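Local coordinates for protein NAD-dependent aldehyde dehydrogenase (PDB 5UJU) that probably oxidises aldehydes to carboxylic acids with NAD as the electron acceptor, at residues T234-A248 / V267-V281. Sequence-based numbering, arbitrary orientation.
Sequences TVIVKPHPGAILPLA and VVTLLATEPNDGALV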
ATOM      1  N   THR A 234     -15.425   0.040  -9.150  1.00 18.11           N
ATOM      2  CA  THR A 234     -15.937   0.785 -10.291  1.00 21.89           C
ATOM      3  C   THR A 234     -14.957   1.921 -10.601  1.00 27.07           C
ATOM      4  O   THR A 234     -14.164   2.318  -9.748  1.00 25.50           O
ATOM      5  CB  THR A 234     -17.335   1.339 -10.006  1.00 25.89           C
ATOM      6  OG1 THR A 234     -17.313   2.070  -8.774  1.00 25.29           O
ATOM      7  CG2 THR A 234     -18.389   0.201  -9.909  1.00 26.27           C
ATOM      8  N   VAL A 235     -15.001   2.432 -11.836  1.00 24.55           N
ATOM      9  CA  VAL A 235     -13.983   3.369 -12.316  1.00 28.44           C
ATOM     10  C   VAL A 235     -14.632   4.525 -13.067  1.00 31.68           C
ATOM     11  O   VAL A 235     -15.449   4.307 -13.966  1.00 24.63           O
ATOM     12  CB  VAL A 235     -12.960   2.668 -13.233  1.00 25.55           C
ATOM     13  CG1 VAL A 235     -11.813   3.598 -13.553  1.00 19.54           C
ATOM     14  CG2 VAL A 235     -12.446   1.390 -12.588  1.00 19.34           C
ATOM     15  N   ILE A 236     -14.225   5.749 -12.743  1.00 21.04           N
ATOM     16  CA  ILE A 236     -14.511   6.930 -13.554  1.00 18.60           C
ATOM     17  C   ILE A 236     -13.209   7.306 -14.249  1.00 25.91           C
ATOM     18  O   ILE A 236     -12.186   7.533 -13.581  1.00 21.38           O
ATOM     19  CB  ILE A 236     -15.045   8.103 -12.711  1.00 21.40           C
ATOM     20  CG1 ILE A 236     -16.384   7.739 -12.030  1.00 23.91           C
ATOM     21  CG2 ILE A 236     -15.193   9.353 -13.564  1.00 20.99           C
ATOM     22  CD1 ILE A 236     -16.819   8.730 -10.958  1.00 23.01           C
ATOM     23  N   VAL A 237     -13.224   7.307 -15.579  1.00 21.36           N
ATOM     24  CA  VAL A 237     -12.039   7.625 -16.373  1.00 25.77           C
ATOM     25  C   VAL A 237     -12.147   9.076 -16.816  1.00 28.30           C
ATOM     26  O   VAL A 237     -13.078   9.439 -17.548  1.00 27.56           O
ATOM     27  CB  VAL A 237     -11.898   6.687 -17.580  1.00 24.04           C
ATOM     28  CG1 VAL A 237     -10.664   7.048 -18.394  1.00 27.04           C
ATOM     29  CG2 VAL A 237     -11.840   5.229 -17.125  1.00 21.17           C
ATOM     30  N   LYS A 238     -11.205   9.904 -16.358  1.00 23.49           N
ATOM     31  CA  LYS A 238     -11.141  11.326 -16.683  1.00 25.98           C
ATOM     32  C   LYS A 238      -9.890  11.576 -17.513  1.00 28.20           C
ATOM     33  O   LYS A 238      -8.812  11.820 -16.950  1.00 23.21           O
ATOM     34  CB  LYS A 238     -11.114  12.170 -15.402  1.00 25.58           C
ATOM     35  CG  LYS A 238     -11.635  13.603 -15.564  1.00 22.99           C
ATOM     36  CD  LYS A 238     -10.780  14.488 -16.463  1.00 21.60           C
ATOM     37  CE  LYS A 238      -9.399  14.757 -15.844  1.00 24.07           C
ATOM     38  NZ  LYS A 238      -8.604  15.634 -16.767  1.00 28.07           N
ATOM     39  N   PRO A 239      -9.962  11.528 -18.839  1.00 27.16           N
ATOM     40  CA  PRO A 239      -8.741  11.708 -19.632  1.00 24.43           C
ATOM     41  C   PRO A 239      -8.255  13.148 -19.600  1.00 25.51           C
ATOM     42  O   PRO A 239      -8.978  14.089 -19.267  1.00 24.97           O
ATOM     43  CB  PRO A 239      -9.149  11.300 -21.059  1.00 18.54           C
ATOM     44  CG  PRO A 239     -10.523  10.630 -20.918  1.00 26.58           C
ATOM     45  CD  PRO A 239     -11.133  11.194 -19.671  1.00 27.55           C
ATOM     46  N   HIS A 240      -6.999  13.318 -19.968  1.00 27.25           N
ATOM     47  CA  HIS A 240      -6.527  14.659 -20.251  1.00 23.18           C
ATOM     48  C   HIS A 240      -7.360  15.253 -21.390  1.00 21.70           C
ATOM     49  O   HIS A 240      -7.641  14.558 -22.375  1.00 27.29           O
ATOM     50  CB  HIS A 240      -5.044  14.632 -20.621  1.00 29.22           C
ATOM     51  CG  HIS A 240      -4.449  15.994 -20.766  1.00 33.61           C
ATOM     52  ND1 HIS A 240      -4.678  16.782 -21.871  1.00 32.99           N
ATOM     53  CD2 HIS A 240      -3.645  16.716 -19.946  1.00 35.95           C
ATOM     54  CE1 HIS A 240      -4.031  17.927 -21.733  1.00 37.88           C
ATOM     55  NE2 HIS A 240      -3.398  17.912 -20.573  1.00 32.84           N
ATOM     56  N   PRO A 241      -7.776  16.522 -21.294  1.00 24.88           N
ATOM     57  CA  PRO A 241      -8.653  17.094 -22.337  1.00 27.48           C
ATOM     58  C   PRO A 241      -8.032  17.115 -23.731  1.00 29.77           C
ATOM     59  O   PRO A 241      -8.755  17.314 -24.719  1.00 26.46           O
ATOM     60  CB  PRO A 241      -8.921  18.525 -21.841  1.00 27.62           C
ATOM     61  CG  PRO A 241      -8.398  18.593 -20.468  1.00 32.69           C
ATOM     62  CD  PRO A 241      -7.398  17.517 -20.276  1.00 31.14           C
ATOM     63  N   GLY A 242      -6.718  16.939 -23.849  1.00 29.59           N
ATOM     64  CA  GLY A 242      -6.082  16.842 -25.150  1.00 27.92           C
ATOM     65  C   GLY A 242      -5.978  15.440 -25.724  1.00 29.58           C
ATOM     66  O   GLY A 242      -5.553  15.284 -26.874  1.00 30.08           O
ATOM     67  N   ALA A 243      -6.364  14.407 -24.961  1.00 24.92           N
ATOM     68  CA  ALA A 243      -6.245  13.018 -25.420  1.00 23.94           C
ATOM     69  C   ALA A 243      -7.398  12.205 -24.833  1.00 28.28           C
ATOM     70  O   ALA A 243      -7.193  11.314 -24.011  1.00 28.23           O
ATOM     71  CB  ALA A 243      -4.909  12.387 -25.026  1.00 22.72           C
ATOM     72  N   ILE A 244      -8.621  12.513 -25.262  1.00 29.98           N
ATOM     73  CA  ILE A 244      -9.806  11.799 -24.775  1.00 25.59           C
ATOM     74  C   ILE A 244     -10.084  10.545 -25.591  1.00 24.12           C
ATOM     75  O   ILE A 244     -10.334   9.477 -25.035  1.00 27.54           O
ATOM     76  CB  ILE A 244     -11.032  12.732 -24.781  1.00 27.64           C
ATOM     77  CG1 ILE A 244     -10.797  13.947 -23.881  1.00 25.48           C
ATOM     78  CG2 ILE A 244     -12.300  11.953 -24.349  1.00 21.11           C
ATOM     79  CD1 ILE A 244     -11.754  15.107 -24.190  1.00 25.82           C
ATOM     80  N   LEU A 245     -10.052  10.666 -26.915  1.00 23.34           N
ATOM     81  CA  LEU A 245     -10.519   9.600 -27.797  1.00 24.65           C
ATOM     82  C   LEU A 245      -9.934   8.231 -27.481  1.00 29.04           C
ATOM     83  O   LEU A 245     -10.706   7.256 -27.464  1.00 26.03           O
ATOM     84  CB  LEU A 245     -10.251   9.974 -29.264  1.00 22.87           C
ATOM     85  CG  LEU A 245     -10.908   9.010 -30.268  1.00 28.22           C
ATOM     86  CD1 LEU A 245     -12.430   8.940 -30.021  1.00 28.70           C
ATOM     87  CD2 LEU A 245     -10.624   9.366 -31.731  1.00 28.12           C
ATOM     88  N   PRO A 246      -8.620   8.071 -27.242  1.00 26.16           N
ATOM     89  CA  PRO A 246      -8.115   6.722 -26.923  1.00 21.85           C
ATOM     90  C   PRO A 246      -8.774   6.104 -25.704  1.00 26.94           C
ATOM     91  O   PRO A 246      -9.008   4.889 -25.695  1.00 28.99           O
ATOM     92  CB  PRO A 246      -6.597   6.944 -26.710  1.00 22.67           C
ATOM     93  CG  PRO A 246      -6.289   8.164 -27.490  1.00 23.23           C
ATOM     94  CD  PRO A 246      -7.510   9.041 -27.373  1.00 25.86           C
ATOM     95  N   LEU A 247      -9.061   6.894 -24.663  1.00 23.52           N
ATOM     96  CA  LEU A 247      -9.729   6.338 -23.498  1.00 23.15           C
ATOM     97  C   LEU A 247     -11.240   6.246 -23.683  1.00 21.96           C
ATOM     98  O   LEU A 247     -11.872   5.396 -23.058  1.00 26.36           O
ATOM     99  CB  LEU A 247      -9.399   7.158 -22.257  1.00 18.52           C
ATOM    100  CG  LEU A 247      -7.940   6.917 -21.835  1.00 34.64           C
ATOM    101  CD1 LEU A 247      -7.505   7.972 -20.834  1.00 29.10           C
ATOM    102  CD2 LEU A 247      -7.758   5.497 -21.262  1.00 25.50           C
ATOM    103  N   ALA A 248     -11.831   7.092 -24.531  1.00 21.60           N
ATOM    104  CA  ALA A 248     -13.258   6.949 -24.839  1.00 26.08           C
ATOM    105  C   ALA A 248     -13.528   5.633 -25.556  1.00 26.87           C
ATOM    106  O   ALA A 248     -14.478   4.913 -25.216  1.00 27.20           O
ATOM    107  CB  ALA A 248     -13.738   8.121 -25.691  1.00 23.81           C
ATOM    108  N   VAL A 267     -20.282   0.407 -14.395  1.00 22.98           N
ATOM    109  CA  VAL A 267     -19.042   0.071 -13.698  1.00 27.04           C
ATOM    110  C   VAL A 267     -17.889   0.925 -14.230  1.00 25.51           C
ATOM    111  O   VAL A 267     -17.013   1.334 -13.461  1.00 26.01           O
ATOM    112  CB  VAL A 267     -18.755  -1.446 -13.813  1.00 25.35           C
ATOM    113  CG1 VAL A 267     -17.315  -1.775 -13.381  1.00 19.63           C
ATOM    114  CG2 VAL A 267     -19.745  -2.222 -12.933  1.00 23.99           C
ATOM    115  N   VAL A 268     -17.907   1.277 -15.523  1.00 26.76           N
ATOM    116  CA  VAL A 268     -16.895   2.164 -16.111  1.00 23.03           C
ATOM    117  C   VAL A 268     -17.591   3.303 -16.847  1.00 27.83           C
ATOM    118  O   VAL A 268     -18.406   3.057 -17.747  1.00 24.53           O
ATOM    119  CB  VAL A 268     -15.954   1.412 -17.066  1.00 23.68           C
ATOM    120  CG1 VAL A 268     -14.961   2.384 -17.702  1.00 27.60           C
ATOM    121  CG2 VAL A 268     -15.229   0.306 -16.320  1.00 22.72           C
ATOM    122  N   THR A 269     -17.257   4.549 -16.486  1.00 20.67           N
ATOM    123  CA  THR A 269     -17.810   5.728 -17.144  1.00 22.90           C
ATOM    124  C   THR A 269     -16.689   6.658 -17.594  1.00 30.13           C
ATOM    125  O   THR A 269     -15.540   6.549 -17.151  1.00 22.94           O
ATOM    126  CB  THR A 269     -18.779   6.504 -16.235  1.00 24.25           C
ATOM    127  OG1 THR A 269     -18.143   6.807 -14.990  1.00 21.72           O
ATOM    128  CG2 THR A 269     -20.051   5.679 -15.975  1.00 22.06           C
ATOM    129  N   LEU A 270     -17.039   7.587 -18.480  1.00 26.21           N
ATOM    130  CA  LEU A 270     -16.079   8.503 -19.087  1.00 27.29           C
ATOM    131  C   LEU A 270     -16.473   9.929 -18.742  1.00 28.90           C
ATOM    132  O   LEU A 270     -17.567  10.374 -19.101  1.00 22.06           O
ATOM    133  CB  LEU A 270     -16.045   8.329 -20.608  1.00 28.82           C
ATOM    134  CG  LEU A 270     -15.062   9.279 -21.289  1.00 27.26           C
ATOM    135  CD1 LEU A 270     -13.645   8.681 -21.230  1.00 24.02           C
ATOM    136  CD2 LEU A 270     -15.487   9.613 -22.730  1.00 27.95           C
ATOM    137  N   LEU A 271     -15.586  10.650 -18.073  1.00 27.11           N
ATOM    138  CA  LEU A 271     -15.826  12.047 -17.733  1.00 22.50           C
ATOM    139  C   LEU A 271     -14.938  12.892 -18.656  1.00 26.69           C
ATOM    140  O   LEU A 271     -13.799  13.228 -18.315  1.00 24.00           O
ATOM    141  CB  LEU A 271     -15.537  12.308 -16.245  1.00 25.25           C
ATOM    142  CG  LEU A 271     -15.722  13.759 -15.750  1.00 32.32           C
ATOM    143  CD1 LEU A 271     -17.151  14.174 -15.922  1.00 31.74           C
ATOM    144  CD2 LEU A 271     -15.294  13.942 -14.298  1.00 28.52           C
ATOM    145  N   ALA A 272     -15.459  13.217 -19.835  1.00 23.82           N
ATOM    146  CA  ALA A 272     -14.749  14.088 -20.758  1.00 26.42           C
ATOM    147  C   ALA A 272     -14.901  15.527 -20.300  1.00 30.24           C
ATOM    148  O   ALA A 272     -15.942  15.907 -19.756  1.00 27.05           O
ATOM    149  CB  ALA A 272     -15.286  13.931 -22.176  1.00 28.17           C
ATOM    150  N   THR A 273     -13.852  16.326 -20.502  1.00 24.91           N
ATOM    151  CA  THR A 273     -13.855  17.707 -20.045  1.00 27.43           C
ATOM    152  C   THR A 273     -13.242  18.617 -21.104  1.00 30.48           C
ATOM    153  O   THR A 273     -12.584  18.172 -22.054  1.00 30.55           O
ATOM    154  CB  THR A 273     -13.087  17.867 -18.720  1.00 29.01           C
ATOM    155  OG1 THR A 273     -11.717  17.481 -18.909  1.00 31.71           O
ATOM    156  CG2 THR A 273     -13.680  16.985 -17.645  1.00 24.97           C
ATOM    157  N   GLU A 274     -13.422  19.914 -20.889  1.00 37.29           N
ATOM    158  CA  GLU A 274     -12.755  20.961 -21.635  1.00 35.60           C
ATOM    159  C   GLU A 274     -11.535  21.400 -20.844  1.00 31.99           C
ATOM    160  O   GLU A 274     -11.451  21.156 -19.638  1.00 34.62           O
ATOM    161  CB  GLU A 274     -13.681  22.173 -21.817  1.00 42.85           C
ATOM    162  CG  GLU A 274     -14.949  21.968 -22.636  1.00 52.53           C
ATOM    163  CD  GLU A 274     -14.757  22.043 -24.138  1.00 51.33           C
ATOM    164  OE1 GLU A 274     -13.927  22.846 -24.601  1.00 56.55           O
ATOM    165  OE2 GLU A 274     -15.460  21.310 -24.858  1.00 49.65           O
ATOM    166  N   PRO A 275     -10.563  22.045 -21.487  1.00 37.71           N
ATOM    167  CA  PRO A 275      -9.355  22.469 -20.775  1.00 35.96           C
ATOM    168  C   PRO A 275      -9.648  23.463 -19.660  1.00 42.21           C
ATOM    169  O   PRO A 275     -10.667  24.164 -19.660  1.00 35.26           O
ATOM    170  CB  PRO A 275      -8.504  23.114 -21.877  1.00 44.49           C
ATOM    171  CG  PRO A 275      -8.958  22.440 -23.119  1.00 44.23           C
ATOM    172  CD  PRO A 275     -10.440  22.268 -22.936  1.00 42.45           C
ATOM    173  N   ASN A 276      -8.690  23.540 -18.726  1.00 45.11           N
ATOM    174  CA  ASN A 276      -8.809  24.285 -17.473  1.00 44.17           C
ATOM    175  C   ASN A 276      -9.821  23.612 -16.547  1.00 36.20           C
ATOM    176  O   ASN A 276     -10.598  24.282 -15.865  1.00 35.01           O
ATOM    177  CB  ASN A 276      -9.172  25.762 -17.698  1.00 57.58           C
ATOM    178  CG  ASN A 276      -8.305  26.437 -18.774  1.00 67.06           C
ATOM    179  OD1 ASN A 276      -7.171  26.033 -19.019  1.00 70.00           O
ATOM    180  ND2 ASN A 276      -8.845  27.477 -19.411  1.00 67.04           N
ATOM    181  N   ASP A 277      -9.808  22.277 -16.520  1.00 33.73           N
ATOM    182  CA  ASP A 277     -10.697  21.506 -15.660  1.00 34.72           C
ATOM    183  C   ASP A 277     -10.124  21.284 -14.260  1.00 34.19           C
ATOM    184  O   ASP A 277     -10.612  20.409 -13.538  1.00 35.59           O
ATOM    185  CB  ASP A 277     -11.036  20.162 -16.323  1.00 30.16           C
ATOM    186  CG  ASP A 277      -9.830  19.209 -16.416  1.00 35.69           C
ATOM    187  OD1 ASP A 277      -8.707  19.587 -16.021  1.00 33.26           O
ATOM    188  OD2 ASP A 277      -9.998  18.087 -16.937  1.00 31.82           O
ATOM    189  N   GLY A 278      -9.096  22.044 -13.866  1.00 32.38           N
ATOM    190  CA  GLY A 278      -8.399  21.741 -12.622  1.00 33.49           C
ATOM    191  C   GLY A 278      -9.302  21.805 -11.399  1.00 31.05           C
ATOM    192  O   GLY A 278      -9.243  20.935 -10.524  1.00 28.02           O
ATOM    193  N   ALA A 279     -10.132  22.846 -11.305  1.00 30.27           N
ATOM    194  CA  ALA A 279     -11.037  22.968 -10.159  1.00 34.85           C
ATOM    195  C   ALA A 279     -12.061  21.837 -10.129  1.00 29.06           C
ATOM    196  O   ALA A 279     -12.383  21.314  -9.059  1.00 31.19           O
ATOM    197  CB  ALA A 279     -11.737  24.327 -10.174  1.00 32.56           C
ATOM    198  N   LEU A 280     -12.616  21.477 -11.287  1.00 35.96           N
ATOM    199  CA  LEU A 280     -13.538  20.345 -11.340  1.00 33.14           C
ATOM    200  C   LEU A 280     -12.857  19.078 -10.834  1.00 32.37           C
ATOM    201  O   LEU A 280     -13.457  18.291 -10.092  1.00 29.90           O
ATOM    202  CB  LEU A 280     -14.054  20.167 -12.769  1.00 37.52           C
ATOM    203  CG  LEU A 280     -15.164  19.172 -13.099  1.00 43.72           C
ATOM    204  CD1 LEU A 280     -15.738  19.476 -14.458  1.00 48.15           C
ATOM    205  CD2 LEU A 280     -14.644  17.763 -13.115  1.00 48.09           C
ATOM    206  N   VAL A 281     -11.599  18.866 -11.229  1.00 28.38           N
ATOM    207  CA  VAL A 281     -10.896  17.647 -10.846  1.00 28.49           C
ATOM    208  C   VAL A 281     -10.600  17.648  -9.353  1.00 25.62           C
ATOM    209  O   VAL A 281     -10.724  16.614  -8.685  1.00 28.11           O
ATOM    210  CB  VAL A 281      -9.619  17.492 -11.690  1.00 33.54           C
ATOM    211  CG1 VAL A 281      -8.753  16.350 -11.168  1.00 30.33           C
ATOM    212  CG2 VAL A 281     -10.005  17.243 -13.135  1.00 34.15           C
TER
HETATM  213  O   HOH W   1     -18.163   4.516 -13.257  1.00 25.25           O
HETATM  214  O   HOH W   2     -11.091  15.201 -20.501  1.00 30.48           O
HETATM  215  O   HOH W   3     -11.247  18.669 -24.519  1.00 30.96           O
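Lys238 NZ and Asp277 OD2 form a salt bridge of 2.8 Å, the lysine arriving on the syn side of the carboxylate and 18° out of its plane. Bends at chi2 and chi3 turn the ammonium round to meet both this oxygen and Pro239 O. The same OD2 accepts the hydroxyl of Thr273 on its anti side, OG1 to OD2 being 2.7 Å, so two donors hold one carboxylate oxygen and probably favour its negative charge.

Water extends the polar network: one molecule donates to Pro239 O and Thr273 OG1, another to Pro241 O and Thr273 O, bridging the two loops beyond the strands. Backbone bonds join the strands themselves, running alternately from Val235 N to Val267 O, Thr269 N to Val235 O, Val237 N to Thr269 O and Leu271 N to Val237 O. Strands 234-238 and 268-270 run parallel at 17°, and with helix 245-260 between them in sequence they make a beta-alpha-beta unit, the repeating element of the Rossmann-like NAD-binding domain in aldehyde dehydrogenases. On the other flank of strand 234-238, backbone bonds continue to strand 191-211.

Apolar contacts line both faces of the pair. Leu270 leans toward the first segment: CD1 lies 3.7 Å from Pro239 CG in the loop after the strand, and CD2 3.7 Å from Ala248 CB in helix 245-260. On the face of Ile236 and Thr269, Ile236 CG2 packs 4.0 Å from Leu271 CB. The aliphatic part of Lys238 packs on Leu271 near its base, CG 3.9 Å from Leu271 CD2, and on Val281 near its end, CE 3.7 Å from Val281 CG2.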